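Local coordinates for thiamin pyrophosphokinase family protein (Enterococcus faecalis, PDB 3MEL) that probably transfers pyrophosphate from ATP to thiamine, and binds thiamine diphosphate and magnesium, at residues S2-V7 and A94-I99; D24-I29 and D40-L45; T162-L167 and G204-I209; L156-L161 and A197-D202. All blocks are in the same frame, centred on the assembly; numbering follows the deposited sequence.

Interaction 1. Residues S2-V7 and A94-I99; sequences SRVLLV and AEMTII
Strands 3-7 and 95-99 run parallel, Arg3 beside Glu95 and Val7 beside Ile99, with axes 4.8 Å apart at closest approach and N-to-C directions differing by 22°. Five backbone hydrogen bonds link them in the alternating pattern of a parallel pair: Ser2, Val4 and Leu6 supply one edge, Glu95, Thr97 and Ile99 the other. Leu6 N meets Thr97 O nearly in line with the C=O bond (2.8 Å), whereas Val4 N approaches Glu95 O from above the carbonyl plane (3.3 Å).

Side chains divide between the two faces. On the face of Val4, Leu6, Met96 and Ile98, the CG2 branch of Val4 meets Ala94 CB at 3.5 Å. Met96, built as selenomethionine, is bent at chi2 (-83°), which sets SE alongside Val4, 3.8 Å from its CB. Leu6 CD1 reaches across to Met96 CB and Ile98 CG1. On the other face, Leu5 CD1 touches Thr97 CG2 at 3.9 Å and Ile99 CG2 at 4.2 Å. Arg3 and Glu95 extend side by side at its exposed end; OE1 sits at the edge of the guanidinium, but the 3.9 Å from Arg3 NE to Glu95 OE1 makes this a long salt bridge. The stronger partner of the carboxylate is Arg129, which pairs with OE2.

The backbone groups of Arg3, Leu5 and Val7 bond to the 24-29 segment on the other flank, so strand 3-7 is interior to the sheet. Helix 79-90 packs on Met96 through Leu84 and Leu88, while Trp15 lies against Val7 and Ile99.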
loop_
_atom_site.group_PDB
_atom_site.type_symbol
_atom_site.label_atom_id
_atom_site.label_comp_id
_atom_site.label_asym_id
_atom_site.label_seq_id
_atom_site.Cartn_x
_atom_site.Cartn_y
_atom_site.Cartn_z
ATOM N N SER A 2 20.434 2.713 19.276
ATOM C CA SER A 2 19.413 3.700 19.612
ATOM C C SER A 2 18.156 3.460 18.798
ATOM O O SER A 2 18.233 3.086 17.646
ATOM C CB SER A 2 19.949 5.110 19.359
ATOM O OG SER A 2 20.770 5.121 18.204
ATOM N N ARG A 3 16.993 3.663 19.394
ATOM C CA ARG A 3 15.771 3.574 18.622
ATOM C C ARG A 3 14.923 4.816 18.799
ATOM O O ARG A 3 14.875 5.383 19.892
ATOM C CB ARG A 3 14.979 2.350 19.037
ATOM C CG ARG A 3 15.730 1.076 18.813
ATOM C CD ARG A 3 14.867 -0.106 19.169
ATOM N NE ARG A 3 15.628 -1.343 19.080
ATOM C CZ ARG A 3 16.190 -1.944 20.120
ATOM N NH1 ARG A 3 16.065 -1.424 21.337
ATOM N NH2 ARG A 3 16.870 -3.069 19.942
ATOM N N VAL A 4 14.264 5.253 17.732
ATOM C CA VAL A 4 13.352 6.372 17.855
ATOM C C VAL A 4 11.986 5.942 17.399
ATOM O O VAL A 4 11.869 5.220 16.427
ATOM C CB VAL A 4 13.801 7.555 17.017
ATOM C CG1 VAL A 4 12.858 8.727 17.234
ATOM C CG2 VAL A 4 15.251 7.932 17.348
ATOM N N LEU A 5 10.948 6.375 18.100
ATOM C CA LEU A 5 9.580 6.005 17.737
ATOM C C LEU A 5 8.756 7.196 17.245
ATOM O O LEU A 5 8.629 8.175 17.964
ATOM C CB LEU A 5 8.867 5.393 18.933
ATOM C CG LEU A 5 7.421 5.013 18.649
ATOM C CD1 LEU A 5 7.379 3.763 17.797
ATOM C CD2 LEU A 5 6.665 4.788 19.927
ATOM N N LEU A 6 8.184 7.105 16.040
ATOM C CA LEU A 6 7.385 8.206 15.468
ATOM C C LEU A 6 5.903 7.848 15.357
ATOM O O LEU A 6 5.574 6.734 15.002
ATOM C CB LEU A 6 7.935 8.629 14.103
ATOM C CG LEU A 6 9.411 9.028 14.052
ATOM C CD1 LEU A 6 10.274 7.773 14.075
ATOM C CD2 LEU A 6 9.737 9.869 12.837
ATOM N N VAL A 7 5.009 8.785 15.659
ATOM C CA VAL A 7 3.576 8.477 15.708
ATOM C C VAL A 7 2.704 9.390 14.822
ATOM O O VAL A 7 2.437 10.540 15.151
ATOM C CB VAL A 7 3.057 8.505 17.159
ATOM C CG1 VAL A 7 1.646 7.991 17.231
ATOM C CG2 VAL A 7 3.979 7.688 18.069
ATOM N N ALA A 94 20.010 6.202 14.608
ATOM C CA ALA A 94 18.959 5.478 15.299
ATOM C C ALA A 94 17.994 4.836 14.321
ATOM O O ALA A 94 17.768 5.344 13.216
ATOM C CB ALA A 94 18.206 6.410 16.244
ATOM N N GLU A 95 17.415 3.725 14.763
ATOM C CA GLU A 95 16.465 2.969 13.986
ATOM C C GLU A 95 15.057 3.532 14.107
ATOM O O GLU A 95 14.380 3.314 15.104
ATOM C CB GLU A 95 16.475 1.536 14.468
ATOM C CG GLU A 95 15.537 0.643 13.714
ATOM C CD GLU A 95 15.055 -0.485 14.566
ATOM O OE1 GLU A 95 14.359 -0.208 15.566
ATOM O OE2 GLU A 95 15.376 -1.638 14.234
HETATM N N MSE A 96 14.612 4.220 13.059
HETATM C CA MSE A 96 13.321 4.901 13.040
HETATM C C MSE A 96 12.119 4.000 12.812
HETATM O O MSE A 96 11.956 3.400 11.760
HETATM C CB MSE A 96 13.363 5.959 11.963
HETATM C CG MSE A 96 14.631 6.769 12.030
HETATM SE SE MSE A 96 14.482 8.193 13.367
HETATM C CE MSE A 96 16.374 8.569 13.566
ATOM N N THR A 97 11.257 3.931 13.806
ATOM C CA THR A 97 10.061 3.120 13.724
ATOM C C THR A 97 8.870 4.037 13.569
ATOM O O THR A 97 8.599 4.876 14.427
ATOM C CB THR A 97 9.888 2.268 14.996
ATOM O OG1 THR A 97 11.029 1.417 15.160
ATOM C CG2 THR A 97 8.629 1.433 14.925
ATOM N N ILE A 98 8.156 3.885 12.468
ATOM C CA ILE A 98 7.012 4.740 12.220
ATOM C C ILE A 98 5.724 3.981 12.388
ATOM O O ILE A 98 5.412 3.104 11.600
ATOM C CB ILE A 98 7.060 5.351 10.818
ATOM C CG1 ILE A 98 8.366 6.121 10.621
ATOM C CG2 ILE A 98 5.871 6.274 10.599
ATOM C CD1 ILE A 98 8.411 6.886 9.301
ATOM N N ILE A 99 4.966 4.316 13.416
ATOM C CA ILE A 99 3.652 3.726 13.573
ATOM C C ILE A 99 2.542 4.772 13.387
ATOM O O ILE A 99 2.793 5.977 13.434
ATOM C CB ILE A 99 3.500 3.025 14.928
ATOM C CG1 ILE A 99 3.403 4.055 16.056
ATOM C CG2 ILE A 99 4.652 2.048 15.142
ATOM C CD1 ILE A 99 2.920 3.498 17.370
#

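Interaction 2. Residues D24-I29 and D40-L45; sequences DYFVGI and DLPLQL
Phe26 turns CG anti to its carbonyl carbon (chi1 -66°), and the ring beyond meets Pro42; in Tyr25, CG is instead anti to the backbone N (chi1 -164°), and its ring runs beside Gln44 and Leu45. Pro42 CD lies over the centre of the Phe26 ring, 3.8 Å from the centroid and 11° off the normal, which defines a CH-pi contact. Leu41 CD2 approaches the same ring at CE1 (3.6 Å), the two side chains crossing at about a right angle. Around Tyr25, Leu45 CD2 comes in at the ring edge, 3.8 Å from CE2, and Gln44 CB approaches obliquely.

The backbones join through three hydrogen bonds. Phe26 O is gripped by two donors, Gln44 N at 2.9 Å and Leu45 N at 3.2 Å, while Gly28 N donates to Leu45 O at 2.7 Å. Val27 and Leu45 form a parallel bridge and send their side chains the same way, CG1 of Val27 being 3.9 Å from Leu45 CD2.

Leu36 of helix 32-37 covers Phe26, Leu41 and Leu43, and a Schellman motif at Asp40 ends that helix. Strand, helix and returning parallel strand make a beta-alpha-beta crossover, with magnesium ligands Asp30 and Asp49 just beyond its two strands, as in active sites at the C-terminal edge of a parallel sheet.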
loop_
_atom_site.group_PDB
_atom_site.type_symbol
_atom_site.label_atom_id
_atom_site.label_comp_id
_atom_site.label_asym_id
_atom_site.label_seq_id
_atom_site.Cartn_x
_atom_site.Cartn_y
_atom_site.Cartn_z
ATOM N N ASP A 24 14.336 5.594 22.811
ATOM C CA ASP A 24 15.107 6.619 23.502
ATOM C C ASP A 24 14.605 8.025 23.179
ATOM O O ASP A 24 15.193 9.007 23.625
ATOM C CB ASP A 24 16.569 6.549 23.071
ATOM C CG ASP A 24 17.182 5.202 23.314
ATOM O OD1 ASP A 24 17.134 4.716 24.462
ATOM O OD2 ASP A 24 17.721 4.626 22.350
ATOM N N TYR A 25 13.532 8.120 22.400
ATOM C CA TYR A 25 13.059 9.398 21.898
ATOM C C TYR A 25 11.692 9.170 21.269
ATOM O O TYR A 25 11.535 8.281 20.439
ATOM C CB TYR A 25 14.042 9.928 20.850
ATOM C CG TYR A 25 13.909 11.400 20.514
ATOM C CD1 TYR A 25 14.178 12.376 21.472
ATOM C CD2 TYR A 25 13.538 11.824 19.230
ATOM C CE1 TYR A 25 14.063 13.725 21.170
ATOM C CE2 TYR A 25 13.433 13.173 18.920
ATOM C CZ TYR A 25 13.697 14.112 19.895
ATOM O OH TYR A 25 13.594 15.453 19.614
ATOM N N PHE A 26 10.702 9.965 21.663
ATOM C CA PHE A 26 9.352 9.798 21.145
ATOM C C PHE A 26 8.918 11.011 20.334
ATOM O O PHE A 26 9.005 12.147 20.803
ATOM C CB PHE A 26 8.362 9.536 22.278
ATOM C CG PHE A 26 8.576 8.228 22.984
ATOM C CD1 PHE A 26 7.597 7.255 22.987
ATOM C CD2 PHE A 26 9.762 7.969 23.662
ATOM C CE1 PHE A 26 7.781 6.051 23.655
ATOM C CE2 PHE A 26 9.954 6.770 24.327
ATOM C CZ PHE A 26 8.958 5.806 24.313
ATOM N N VAL A 27 8.435 10.750 19.119
ATOM C CA VAL A 27 8.110 11.789 18.148
ATOM C C VAL A 27 6.640 11.729 17.758
ATOM O O VAL A 27 6.167 10.715 17.281
ATOM C CB VAL A 27 8.970 11.648 16.886
ATOM C CG1 VAL A 27 8.730 12.819 15.934
ATOM C CG2 VAL A 27 10.425 11.587 17.253
ATOM N N GLY A 28 5.923 12.824 17.974
ATOM C CA GLY A 28 4.533 12.913 17.587
ATOM C C GLY A 28 4.449 13.594 16.237
ATOM O O GLY A 28 5.222 14.501 15.934
ATOM N N ILE A 29 3.518 13.145 15.411
ATOM C CA ILE A 29 3.283 13.775 14.124
ATOM C C ILE A 29 1.834 14.222 14.073
ATOM O O ILE A 29 0.926 13.394 14.100
ATOM C CB ILE A 29 3.569 12.804 12.980
ATOM C CG1 ILE A 29 5.001 12.261 13.097
ATOM C CG2 ILE A 29 3.357 13.486 11.664
ATOM C CD1 ILE A 29 5.356 11.202 12.079
ATOM N N ASP A 40 -0.371 7.849 27.788
ATOM C CA ASP A 40 0.526 8.038 28.912
ATOM C C ASP A 40 1.991 7.825 28.529
ATOM O O ASP A 40 2.810 7.478 29.362
ATOM C CB ASP A 40 0.101 7.120 30.062
ATOM C CG ASP A 40 0.127 7.822 31.422
ATOM O OD1 ASP A 40 1.108 8.552 31.705
ATOM O OD2 ASP A 40 -0.828 7.631 32.217
ATOM N N LEU A 41 2.323 8.060 27.270
ATOM C CA LEU A 41 3.700 7.930 26.786
ATOM C C LEU A 41 4.348 9.304 26.612
ATOM O O LEU A 41 3.650 10.318 26.588
ATOM C CB LEU A 41 3.719 7.174 25.446
ATOM C CG LEU A 41 3.728 5.640 25.459
ATOM C CD1 LEU A 41 3.362 5.083 24.096
ATOM C CD2 LEU A 41 5.086 5.125 25.895
ATOM N N PRO A 42 5.688 9.347 26.486
ATOM C CA PRO A 42 6.351 10.654 26.324
ATOM C C PRO A 42 6.101 11.319 24.957
ATOM O O PRO A 42 5.668 10.683 23.991
ATOM C CB PRO A 42 7.850 10.327 26.498
ATOM C CG PRO A 42 7.896 8.976 27.104
ATOM C CD PRO A 42 6.668 8.258 26.613
ATOM N N LEU A 43 6.357 12.619 24.903
ATOM C CA LEU A 43 6.290 13.382 23.664
ATOM C C LEU A 43 7.456 14.309 23.754
ATOM O O LEU A 43 7.445 15.222 24.553
ATOM C CB LEU A 43 4.995 14.192 23.581
ATOM C CG LEU A 43 4.854 15.174 22.421
ATOM C CD1 LEU A 43 4.927 14.452 21.081
ATOM C CD2 LEU A 43 3.559 15.969 22.545
ATOM N N GLN A 44 8.484 14.062 22.967
ATOM C CA GLN A 44 9.679 14.871 23.071
ATOM C C GLN A 44 9.897 15.742 21.836
ATOM O O GLN A 44 10.660 16.718 21.883
ATOM C CB GLN A 44 10.890 13.985 23.343
ATOM C CG GLN A 44 10.797 13.252 24.662
ATOM C CD GLN A 44 11.719 12.076 24.713
ATOM O OE1 GLN A 44 12.824 12.159 25.220
ATOM N NE2 GLN A 44 11.281 10.978 24.151
ATOM N N LEU A 45 9.231 15.377 20.740
ATOM C CA LEU A 45 9.298 16.138 19.489
ATOM C C LEU A 45 7.926 16.144 18.816
ATOM O O LEU A 45 7.387 15.082 18.515
ATOM C CB LEU A 45 10.362 15.551 18.558
ATOM C CG LEU A 45 10.632 16.211 17.202
ATOM C CD1 LEU A 45 11.125 17.640 17.367
ATOM C CD2 LEU A 45 11.631 15.383 16.387
#

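Interaction 3. Residues T162-L167 and G204-I209; sequences TPVENL and GMIAVI
Thr162 OG1 accepts a hydrogen bond from Met205 N at 3.1 Å, with an N-H...O angle of 150°, and this is the polar link between the two segments. The same hydroxyl donates to Pro163 O, also at 3.1 Å, from well above that carbonyl's plane. A chi1 of 67° sets OG1 between the backbone N and the carbonyl carbon, from where it reaches both partners. Next to it, Gly204 CA passes the hydroxyl and comes within 4.2 Å of Val164 CG2.

The apolar half centres on Ile206. Val164 CG2 meets its CG1 at 3.7 Å, the side chains crossing at about a right angle, and Leu167 CD1 meets Ile206 CD1 tip to tip at 4.1 Å.

Farther out, Phe199 backs both Leu167 and Ile206. Asn166 and Leu167 face Gln179 in a G1 beta bulge where the chain turns its corner, and Asn166 ND2 bonds to Asp202. Met205 also bonds through its backbone to Leu161, just before strand 206-211.

If the hydroxyl gives its proton to Pro163 O, as the assigned bond implies, a lone pair remains for Met205 N; a single directional bond links the chains at the margin, while nondirectional aliphatic contact carries the interior.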
loop_
_atom_site.group_PDB
_atom_site.type_symbol
_atom_site.label_atom_id
_atom_site.label_comp_id
_atom_site.label_asym_id
_atom_site.label_seq_id
_atom_site.Cartn_x
_atom_site.Cartn_y
_atom_site.Cartn_z
ATOM N N THR A 162 11.493 -2.080 -7.113
ATOM C CA THR A 162 12.047 -1.785 -8.412
ATOM C C THR A 162 12.391 -3.092 -9.079
ATOM O O THR A 162 12.446 -4.119 -8.419
ATOM C CB THR A 162 13.357 -1.058 -8.255
ATOM O OG1 THR A 162 14.299 -1.960 -7.674
ATOM C CG2 THR A 162 13.180 0.156 -7.375
ATOM N N PRO A 163 12.669 -3.056 -10.389
ATOM C CA PRO A 163 13.205 -4.290 -10.970
ATOM C C PRO A 163 14.411 -4.734 -10.135
ATOM O O PRO A 163 15.308 -3.914 -9.895
ATOM C CB PRO A 163 13.680 -3.852 -12.365
ATOM C CG PRO A 163 13.089 -2.509 -12.602
ATOM C CD PRO A 163 12.849 -1.890 -11.272
ATOM N N VAL A 164 14.426 -5.991 -9.688
ATOM C CA VAL A 164 15.560 -6.537 -8.930
ATOM C C VAL A 164 16.341 -7.556 -9.776
ATOM O O VAL A 164 15.787 -8.176 -10.671
ATOM C CB VAL A 164 15.109 -7.150 -7.566
ATOM C CG1 VAL A 164 16.084 -8.209 -7.079
ATOM C CG2 VAL A 164 14.953 -6.075 -6.529
ATOM N N GLU A 165 17.631 -7.708 -9.491
ATOM C CA GLU A 165 18.472 -8.647 -10.222
ATOM C C GLU A 165 19.116 -9.708 -9.326
ATOM O O GLU A 165 19.570 -9.409 -8.217
ATOM C CB GLU A 165 19.559 -7.907 -10.986
ATOM C CG GLU A 165 19.122 -7.407 -12.348
ATOM C CD GLU A 165 20.238 -6.664 -13.058
ATOM O OE1 GLU A 165 21.323 -6.510 -12.443
ATOM O OE2 GLU A 165 20.031 -6.235 -14.222
ATOM N N ASN A 166 19.161 -10.944 -9.833
ATOM C CA ASN A 166 19.812 -12.064 -9.154
ATOM C C ASN A 166 19.287 -12.203 -7.739
ATOM O O ASN A 166 20.031 -12.062 -6.776
ATOM C CB ASN A 166 21.341 -11.890 -9.167
ATOM C CG ASN A 166 22.087 -13.135 -8.710
ATOM O OD1 ASN A 166 21.662 -14.269 -8.954
ATOM N ND2 ASN A 166 23.215 -12.923 -8.037
ATOM N N LEU A 167 17.994 -12.469 -7.612
ATOM C CA LEU A 167 17.382 -12.582 -6.294
ATOM C C LEU A 167 17.351 -14.030 -5.821
ATOM O O LEU A 167 16.530 -14.824 -6.296
ATOM C CB LEU A 167 15.964 -11.992 -6.288
ATOM C CG LEU A 167 15.178 -12.203 -4.991
ATOM C CD1 LEU A 167 15.975 -11.738 -3.804
ATOM C CD2 LEU A 167 13.846 -11.518 -5.039
ATOM N N GLY A 204 18.678 -3.035 -7.157
ATOM C CA GLY A 204 17.302 -2.666 -6.881
ATOM C C GLY A 204 17.040 -2.445 -5.406
ATOM O O GLY A 204 17.963 -2.328 -4.610
HETATM N N MSE A 205 15.773 -2.374 -5.032
HETATM C CA MSE A 205 15.462 -2.240 -3.634
HETATM C C MSE A 205 14.268 -3.058 -3.238
HETATM O O MSE A 205 13.259 -3.075 -3.925
HETATM C CB MSE A 205 15.253 -0.791 -3.247
HETATM C CG MSE A 205 16.061 -0.410 -2.018
HETATM SE SE MSE A 205 15.384 1.190 -1.173
HETATM C CE MSE A 205 13.503 0.722 -1.030
ATOM N N ILE A 206 14.401 -3.749 -2.112
ATOM C CA ILE A 206 13.345 -4.621 -1.634
ATOM C C ILE A 206 12.851 -4.175 -0.272
ATOM O O ILE A 206 13.597 -3.634 0.561
ATOM C CB ILE A 206 13.792 -6.092 -1.566
ATOM C CG1 ILE A 206 14.459 -6.500 -2.878
ATOM C CG2 ILE A 206 12.602 -6.995 -1.264
ATOM C CD1 ILE A 206 15.130 -7.839 -2.819
ATOM N N ALA A 207 11.562 -4.392 -0.076
ATOM C CA ALA A 207 10.934 -4.120 1.186
ATOM C C ALA A 207 10.577 -5.468 1.750
ATOM O O ALA A 207 9.660 -6.125 1.262
ATOM C CB ALA A 207 9.670 -3.275 0.984
ATOM N N VAL A 208 11.310 -5.911 2.756
ATOM C CA VAL A 208 10.937 -7.155 3.382
ATOM C C VAL A 208 9.743 -6.855 4.271
ATOM O O VAL A 208 9.786 -5.914 5.071
ATOM C CB VAL A 208 12.106 -7.736 4.175
ATOM C CG1 VAL A 208 11.645 -8.899 5.033
ATOM C CG2 VAL A 208 13.209 -8.159 3.221
ATOM N N ILE A 209 8.667 -7.621 4.115
ATOM C CA ILE A 209 7.462 -7.403 4.918
ATOM C C ILE A 209 7.025 -8.648 5.674
ATOM O O ILE A 209 6.882 -9.707 5.081
ATOM C CB ILE A 209 6.269 -6.902 4.059
ATOM C CG1 ILE A 209 6.545 -5.505 3.494
ATOM C CG2 ILE A 209 4.985 -6.891 4.874
ATOM C CD1 ILE A 209 5.438 -4.988 2.611
#

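Interaction 4. Residues L156-L161 and A197-D202; sequences LAYCCL and AAFSFD
The aromatic contact is an edge-to-face pair: the edge of Tyr158 points at the face of Phe199, with centroids 4.8 Å apart and ring planes at 61°. Tyr158 CE1 makes the approach, over the Phe199 ring but offset toward its rim near CG and CD2. Phe199 CG sits between its backbone N and carbonyl carbon (chi1 80°), whereas Tyr158 CG is anti to its carbonyl carbon (chi1 -64°), and the rings beyond them meet. The Tyr158 hydroxyl reaches past the ring, with OH 3.7 Å from Phe199 CD2 and 4.0 Å from Ala197 CB.

The aliphatic contact is smaller. Leu156 CD2 rests on Ala197 CB at 3.8 Å, continuing the row begun by the rings, since Leu156 and Tyr158 both direct CB at the facing strand, as do Ala197 and Phe199.

No hydrogen bond joins the segments. The axes of strands 156-160 and 197-200 stay 10.4 Å apart even where closest, too far for backbone pairing, so side chains alone bridge them. Other residues close round the pair: Tyr140 makes an edge-to-face contact with Phe199, Leu169 touches the side chains of both Tyr158 and Phe199, and Phe192 packs on Leu156 and Ala197. Ala157 and Cys159, in contrast, pack on Asp107 of the second subunit, and Leu161 on Trp114 of that subunit.

Two strands 10° apart in direction, one in the large mixed sheet and one in the three-stranded antiparallel sheet, meeting through inward-facing, mostly apolar side chains are the signature of a beta sandwich, here in the region assigned to vitamin B1 binding.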
loop_
_atom_site.group_PDB
_atom_site.type_symbol
_atom_site.label_atom_id
_atom_site.label_comp_id
_atom_site.label_asym_id
_atom_site.label_seq_id
_atom_site.Cartn_x
_atom_site.Cartn_y
_atom_site.Cartn_z
ATOM N N LEU A 156 5.917 -13.978 5.424
ATOM C CA LEU A 156 7.118 -13.282 4.991
ATOM C C LEU A 156 6.941 -12.863 3.526
ATOM O O LEU A 156 6.328 -13.570 2.736
ATOM C CB LEU A 156 8.337 -14.196 5.154
ATOM C CG LEU A 156 9.717 -13.738 4.663
ATOM C CD1 LEU A 156 10.196 -12.437 5.338
ATOM C CD2 LEU A 156 10.740 -14.851 4.822
ATOM N N ALA A 157 7.462 -11.709 3.152
ATOM C CA ALA A 157 7.254 -11.235 1.798
ATOM C C ALA A 157 8.471 -10.488 1.299
ATOM O O ALA A 157 9.106 -9.721 2.033
ATOM C CB ALA A 157 6.047 -10.358 1.737
ATOM N N TYR A 158 8.818 -10.745 0.049
ATOM C CA TYR A 158 9.821 -9.940 -0.615
ATOM C C TYR A 158 9.141 -9.104 -1.684
ATOM O O TYR A 158 8.739 -9.597 -2.744
ATOM C CB TYR A 158 10.937 -10.807 -1.181
ATOM C CG TYR A 158 11.701 -11.526 -0.096
ATOM C CD1 TYR A 158 12.841 -10.970 0.465
ATOM C CD2 TYR A 158 11.269 -12.759 0.379
ATOM C CE1 TYR A 158 13.530 -11.629 1.478
ATOM C CE2 TYR A 158 11.940 -13.417 1.359
ATOM C CZ TYR A 158 13.072 -12.854 1.912
ATOM O OH TYR A 158 13.731 -13.535 2.903
ATOM N N CYS A 159 8.973 -7.830 -1.353
ATOM C CA CYS A 159 8.311 -6.879 -2.220
ATOM C C CYS A 159 9.388 -6.080 -2.932
ATOM O O CYS A 159 10.095 -5.299 -2.310
ATOM C CB CYS A 159 7.423 -5.986 -1.369
ATOM S SG CYS A 159 6.176 -6.930 -0.482
ATOM N N CYS A 160 9.567 -6.335 -4.219
ATOM C CA CYS A 160 10.578 -5.637 -4.996
ATOM C C CYS A 160 10.013 -4.315 -5.477
ATOM O O CYS A 160 9.113 -4.291 -6.320
ATOM C CB CYS A 160 11.003 -6.483 -6.190
ATOM S SG CYS A 160 11.615 -8.097 -5.706
ATOM N N LEU A 161 10.530 -3.216 -4.945
ATOM C CA LEU A 161 9.969 -1.919 -5.259
ATOM C C LEU A 161 10.406 -1.474 -6.654
ATOM O O LEU A 161 9.758 -0.621 -7.307
ATOM C CB LEU A 161 10.369 -0.906 -4.197
ATOM C CG LEU A 161 9.914 -1.312 -2.798
ATOM C CD1 LEU A 161 10.439 -0.318 -1.771
ATOM C CD2 LEU A 161 8.389 -1.443 -2.746
ATOM N N ALA A 197 15.172 -16.334 8.031
ATOM C CA ALA A 197 15.294 -16.653 6.619
ATOM C C ALA A 197 16.511 -15.909 6.101
ATOM O O ALA A 197 17.125 -15.144 6.834
ATOM C CB ALA A 197 14.052 -16.256 5.880
ATOM N N ALA A 198 16.888 -16.160 4.856
ATOM C CA ALA A 198 17.982 -15.411 4.258
ATOM C C ALA A 198 17.707 -15.129 2.780
ATOM O O ALA A 198 16.889 -15.807 2.158
ATOM C CB ALA A 198 19.296 -16.144 4.439
ATOM N N PHE A 199 18.373 -14.110 2.234
ATOM C CA PHE A 199 18.198 -13.731 0.834
ATOM C C PHE A 199 19.276 -12.756 0.396
ATOM O O PHE A 199 19.893 -12.082 1.220
ATOM C CB PHE A 199 16.831 -13.085 0.613
ATOM C CG PHE A 199 16.770 -11.633 1.022
ATOM C CD1 PHE A 199 16.851 -10.625 0.070
ATOM C CD2 PHE A 199 16.628 -11.276 2.362
ATOM C CE1 PHE A 199 16.789 -9.276 0.438
ATOM C CE2 PHE A 199 16.561 -9.922 2.750
ATOM C CZ PHE A 199 16.643 -8.921 1.784
ATOM N N SER A 200 19.485 -12.668 -0.914
ATOM C CA SER A 200 20.476 -11.754 -1.467
ATOM C C SER A 200 20.107 -11.319 -2.883
ATOM O O SER A 200 19.274 -11.950 -3.541
ATOM C CB SER A 200 21.887 -12.361 -1.423
ATOM O OG SER A 200 21.852 -13.771 -1.576
ATOM N N PHE A 201 20.715 -10.219 -3.323
ATOM C CA PHE A 201 20.443 -9.640 -4.627
ATOM C C PHE A 201 21.470 -8.563 -4.968
ATOM O O PHE A 201 22.157 -8.045 -4.081
ATOM C CB PHE A 201 19.002 -9.127 -4.712
ATOM C CG PHE A 201 18.691 -7.962 -3.807
ATOM C CD1 PHE A 201 18.604 -6.672 -4.316
ATOM C CD2 PHE A 201 18.433 -8.154 -2.465
ATOM C CE1 PHE A 201 18.300 -5.603 -3.499
ATOM C CE2 PHE A 201 18.124 -7.083 -1.646
ATOM C CZ PHE A 201 18.061 -5.807 -2.162
ATOM N N ASP A 202 21.592 -8.243 -6.253
ATOM C CA ASP A 202 22.682 -7.391 -6.722
ATOM C C ASP A 202 22.236 -5.976 -7.022
ATOM O O ASP A 202 23.045 -5.057 -6.985
ATOM C CB ASP A 202 23.316 -7.966 -7.993
ATOM C CG ASP A 202 24.042 -9.286 -7.761
ATOM O OD1 ASP A 202 24.286 -9.661 -6.592
ATOM O OD2 ASP A 202 24.369 -9.942 -8.776
#

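Interactions 1 and 2 adjoin in the parallel part of the sheet, through neighbouring strands 3-7 and 26-29, their centres 10 Å apart: Val7 N lies 2.8 Å from Val27 O, and Leu5 O 2.8 Å from Val27 N. This part lies near the ligand site, with the side chain of Ile98 about 8 Å from the bound thiamine diphosphate and about 4 Å from the side chain of Thr80, which binds it. Interactions 3 and 4, with centres 6 Å apart, share the sandwich; Ala207 N is 2.8 Å from Cys159 O, and Ile206 packs on Phe201. The mixed sheet extends from one pair to the other, yet the centres of interactions 2 and 3 are about 33 Å apart, on opposite sides of the chain's centre.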